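Side-chain contacts in cytosolic phospholipase A2 delta (Homo sapiens, PDB 5IZ5), which hydrolyses glycerophospholipids at the sn-2 position in a calcium-dependent manner, with a preference for linoleic acid at that position: residues A799-Q802 with A803-T806; R317-Q320 with E321-P325. The protein carries 3 engineered substitutions. One frame throughout, in Å; residues are numbered along the deposited sequence.

Contact 1 (A799-Q802 with A803-T806)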
loop_
_atom_site.group_PDB
_atom_site.type_symbol
_atom_site.label_atom_id
_atom_site.label_comp_id
_atom_site.label_asym_id
_atom_site.label_seq_id
_atom_site.Cartn_x
_atom_site.Cartn_y
_atom_site.Cartn_z
ATOM N N ALA B 799 27.917 0.634 -23.555
ATOM C CA ALA B 799 27.741 -0.172 -22.344
ATOM C C ALA B 799 26.365 -0.844 -22.299
ATOM O O ALA B 799 26.245 -1.993 -21.870
ATOM C CB ALA B 799 27.951 0.683 -21.104
ATOM N N ILE B 800 25.334 -0.131 -22.747
ATOM C CA ILE B 800 23.965 -0.666 -22.745
ATOM C C ILE B 800 23.850 -1.834 -23.722
ATOM O O ILE B 800 23.299 -2.888 -23.375
ATOM C CB ILE B 800 22.913 0.411 -23.094
ATOM C CG1 ILE B 800 22.922 1.525 -22.048
ATOM C CG2 ILE B 800 21.517 -0.196 -23.153
ATOM C CD1 ILE B 800 22.203 2.785 -22.487
ATOM N N LEU B 801 24.381 -1.647 -24.932
ATOM C CA LEU B 801 24.355 -2.698 -25.950
ATOM C C LEU B 801 25.137 -3.926 -25.494
ATOM O O LEU B 801 24.693 -5.054 -25.686
ATOM C CB LEU B 801 24.900 -2.180 -27.285
ATOM C CG LEU B 801 24.089 -1.072 -27.966
ATOM C CD1 LEU B 801 24.860 -0.470 -29.131
ATOM C CD2 LEU B 801 22.731 -1.566 -28.436
ATOM N N GLN B 802 26.299 -3.698 -24.888
ATOM C CA GLN B 802 27.093 -4.780 -24.299
ATOM C C GLN B 802 26.321 -5.556 -23.237
ATOM O O GLN B 802 26.352 -6.782 -23.223
ATOM C CB GLN B 802 28.391 -4.236 -23.715
ATOM C CG GLN B 802 29.374 -5.321 -23.294
ATOM C CD GLN B 802 30.373 -4.832 -22.263
ATOM O OE1 GLN B 802 30.969 -3.771 -22.435
ATOM N NE2 GLN B 802 30.563 -5.603 -21.186
ATOM N N ALA B 803 25.637 -4.841 -22.348
ATOM C CA ALA B 803 24.843 -5.483 -21.299
ATOM C C ALA B 803 23.687 -6.259 -21.906
ATOM O O ALA B 803 23.383 -7.371 -21.473
ATOM C CB ALA B 803 24.325 -4.458 -20.310
ATOM N N LEU B 804 23.057 -5.681 -22.924
ATOM C CA LEU B 804 22.000 -6.376 -23.649
ATOM C C LEU B 804 22.508 -7.679 -24.272
ATOM O O LEU B 804 21.819 -8.698 -24.205
ATOM C CB LEU B 804 21.383 -5.472 -24.719
ATOM C CG LEU B 804 20.445 -4.388 -24.190
ATOM C CD1 LEU B 804 20.172 -3.339 -25.255
ATOM C CD2 LEU B 804 19.142 -4.985 -23.684
ATOM N N ARG B 805 23.707 -7.650 -24.855
ATOM C CA ARG B 805 24.316 -8.859 -25.418
ATOM C C ARG B 805 24.561 -9.909 -24.347
ATOM O O ARG B 805 24.268 -11.082 -24.551
ATOM C CB ARG B 805 25.635 -8.549 -26.134
ATOM C CG ARG B 805 25.454 -7.850 -27.465
ATOM C CD ARG B 805 26.759 -7.746 -28.237
ATOM N NE ARG B 805 26.550 -7.039 -29.499
ATOM C CZ ARG B 805 25.980 -7.565 -30.583
ATOM N NH1 ARG B 805 25.558 -8.827 -30.594
ATOM N NH2 ARG B 805 25.834 -6.819 -31.673
ATOM N N THR B 806 25.105 -9.486 -23.209
ATOM C CA THR B 806 25.338 -10.395 -22.090
ATOM C C THR B 806 24.021 -10.956 -21.557
ATOM O O THR B 806 23.916 -12.153 -21.294
ATOM C CB THR B 806 26.075 -9.696 -20.940
ATOM O OG1 THR B 806 27.222 -9.012 -21.452
ATOM C CG2 THR B 806 26.512 -10.705 -19.891
#
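L804 lies alongside I800, one turn further on in the helix 797-810, with its CD1 4.0 Å from CG2 of I800 and both side chains pointing the same way. The motif is the i to i+4 pairing of an alpha-helix, here the C-terminal helix that packs against the mixed sheet of the alpha/beta-hydrolase-type catalytic domain. I800 supplies the touching methyl because its CG1 is beside the backbone N (chi1 -62°), which leaves CG2 anti to that N and on the L804 side. The CG of L804 also leans back toward the preceding turn and rests 3.3 Å from the carbonyl oxygen I800 O, the same oxygen that accepts the backbone N of L804 at 2.8 Å. L801 joins more loosely, with its CD2 4.5 Å from L804 CD1, and the three side chains form an apolar patch gathered on L354. Around this patch, L804 and A803 meet L672 of strand 672-676, while I800 reaches L732 and F734 of strand 730-734. A803 CB rests 3.5 Å from A799 O of the preceding turn, and the same small side chain also touches L732. Further along the helix, CG of R805 sits 3.4 Å from L801 O, and the R805 guanidinium makes a weak hydrogen bond to L313 O. The polar end of the contact is at Q802, whose carbonyl oxygen carries two bonds from a single residue. T806 N and T806 OG1 approach Q802 O from opposite faces of the carbonyl plane, and the hydroxyl, set beside its own backbone N (chi1 -50°), donates to that oxygen across 3.0 Å, tilted 35° from the plane.

Contact 2 (R317-Q320 with E321-P325)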
loop_
_atom_site.group_PDB
_atom_site.type_symbol
_atom_site.label_atom_id
_atom_site.label_comp_id
_atom_site.label_asym_id
_atom_site.label_seq_id
_atom_site.Cartn_x
_atom_site.Cartn_y
_atom_site.Cartn_z
ATOM N N ARG B 317 19.935 -13.854 -36.520
ATOM C CA ARG B 317 18.611 -14.453 -36.653
ATOM C C ARG B 317 17.543 -13.810 -35.769
ATOM O O ARG B 317 17.774 -12.813 -35.067
ATOM C CB ARG B 317 18.696 -15.966 -36.398
ATOM C CG ARG B 317 17.883 -16.780 -37.407
ATOM C CD ARG B 317 18.600 -18.023 -37.884
ATOM N NE ARG B 317 18.280 -19.231 -37.117
ATOM C CZ ARG B 317 19.063 -20.310 -37.013
ATOM N NH1 ARG B 317 20.260 -20.359 -37.599
ATOM N NH2 ARG B 317 18.652 -21.351 -36.295
ATOM N N ASP B 318 16.344 -14.372 -35.861
ATOM C CA ASP B 318 15.222 -13.945 -35.049
ATOM C C ASP B 318 15.263 -14.626 -33.696
ATOM O O ASP B 318 15.572 -15.818 -33.592
ATOM C CB ASP B 318 13.915 -14.265 -35.759
ATOM C CG ASP B 318 13.754 -13.481 -37.035
ATOM O OD1 ASP B 318 13.241 -14.063 -38.014
ATOM O OD2 ASP B 318 14.161 -12.296 -37.063
ATOM N N LEU B 319 14.937 -13.860 -32.662
ATOM C CA LEU B 319 14.943 -14.369 -31.305
ATOM C C LEU B 319 13.741 -15.231 -30.995
ATOM O O LEU B 319 12.603 -14.885 -31.309
ATOM C CB LEU B 319 15.016 -13.226 -30.291
ATOM C CG LEU B 319 16.359 -12.505 -30.262
ATOM C CD1 LEU B 319 16.254 -11.250 -29.416
ATOM C CD2 LEU B 319 17.458 -13.418 -29.738
ATOM N N GLN B 320 14.031 -16.370 -30.381
ATOM C CA GLN B 320 13.057 -17.225 -29.766
ATOM C C GLN B 320 12.482 -16.539 -28.515
ATOM O O GLN B 320 13.173 -15.769 -27.841
ATOM C CB GLN B 320 13.714 -18.595 -29.431
ATOM C CG GLN B 320 15.044 -18.621 -28.635
ATOM C CD GLN B 320 16.270 -17.972 -29.310
ATOM O OE1 GLN B 320 16.138 -17.052 -30.112
ATOM N NE2 GLN B 320 17.472 -18.423 -28.938
ATOM N N GLU B 321 11.209 -16.800 -28.221
ATOM C CA GLU B 321 10.518 -16.170 -27.082
ATOM C C GLU B 321 11.287 -16.337 -25.770
ATOM O O GLU B 321 11.437 -15.386 -24.997
ATOM C CB GLU B 321 9.105 -16.756 -26.912
ATOM C CG GLU B 321 8.018 -15.669 -26.822
ATOM C CD GLU B 321 7.087 -15.805 -25.622
ATOM O OE1 GLU B 321 5.899 -15.389 -25.694
ATOM O OE2 GLU B 321 7.552 -16.305 -24.584
ATOM N N ASP B 322 11.751 -17.562 -25.536
ATOM C CA ASP B 322 12.549 -17.914 -24.358
ATOM C C ASP B 322 13.932 -17.274 -24.303
ATOM O O ASP B 322 14.589 -17.336 -23.268
ATOM C CB ASP B 322 12.720 -19.437 -24.285
ATOM C CG ASP B 322 13.385 -20.005 -25.530
ATOM O OD1 ASP B 322 12.654 -20.532 -26.399
ATOM O OD2 ASP B 322 14.627 -19.895 -25.656
ATOM N N GLU B 323 14.392 -16.697 -25.408
ATOM C CA GLU B 323 15.698 -16.047 -25.429
ATOM C C GLU B 323 15.610 -14.543 -25.194
ATOM O O GLU B 323 16.627 -13.923 -24.943
ATOM C CB GLU B 323 16.396 -16.347 -26.753
ATOM C CG GLU B 323 17.783 -15.749 -26.970
ATOM C CD GLU B 323 18.750 -16.040 -25.836
ATOM O OE1 GLU B 323 19.129 -17.218 -25.697
ATOM O OE2 GLU B 323 19.136 -15.106 -25.092
ATOM N N VAL B 324 14.408 -13.969 -25.244
ATOM C CA VAL B 324 14.245 -12.521 -25.114
ATOM C C VAL B 324 14.526 -12.112 -23.668
ATOM O O VAL B 324 13.810 -12.540 -22.754
ATOM C CB VAL B 324 12.826 -12.047 -25.519
ATOM C CG1 VAL B 324 12.717 -10.529 -25.422
ATOM C CG2 VAL B 324 12.501 -12.488 -26.940
ATOM N N PRO B 325 15.568 -11.292 -23.450
ATOM C CA PRO B 325 15.863 -10.865 -22.086
ATOM C C PRO B 325 14.836 -9.861 -21.562
ATOM O O PRO B 325 14.309 -9.053 -22.328
ATOM C CB PRO B 325 17.238 -10.210 -22.218
ATOM C CG PRO B 325 17.229 -9.654 -23.600
ATOM C CD PRO B 325 16.487 -10.671 -24.423
#
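Q320 folds over E323 where the loop after helix 292-313 turns back toward strand 327-331. Its CB is 3.8 Å from D322 OD1. The next atom, CG, is held between the backbone N and the carbonyl carbon (chi1 51°) and meets D322 OD2 at 3.3 Å. A bend at chi2 then carries the amide alongside E323, the two side chains pointing the same way. CD is modelled only 3.0 Å from E323 CB, a very close approach whose exact value is doubtful. OE1 of Q320 also faces E323 CB, at 3.4 Å. At the tip, NE2 lies 3.3 Å from E323 CG but 3.8 Å from the carboxylate oxygen OE1 of E323, and amide and carboxylate planes stand 72° apart. The backbone beneath forms a type I beta turn, closed by E323 N bonding to Q320 O at 2.9 Å from well above the carbonyl plane. L319 CD2 packs 3.6 Å from E323 CG, next to L808 of helix 797-810. An alanine in place of E323 would keep CB under the amide but would probably leave L319 CD2 without the CG it packs on and open a gap beside Q320 NE2. Although four of the six touching residues are polar or acidic, the side chains meet carbon to carbon or polar atom to carbon, and the hydrogen bond between the segments is a backbone one.

In the fold
Contact 1 and contact 2 have centres about 15 Å apart and approach to about 5 Å at their nearest atoms without touching. Both involve helix 797-810: contact 1 lies within it, whereas the loop of contact 2 is laid against its later residues, with L319 and E323 on L808. Helix 292-313 is a second shared neighbour, since L309 touches both L804 and L319. Contact 1 is partly buried, its aliphatic face turned to the sheet and its backbone bonds in regular helical order. Contact 2 is a surface turn, irregular in backbone, where an amide and acidic side chains pack beside the aliphatic L319 and V324.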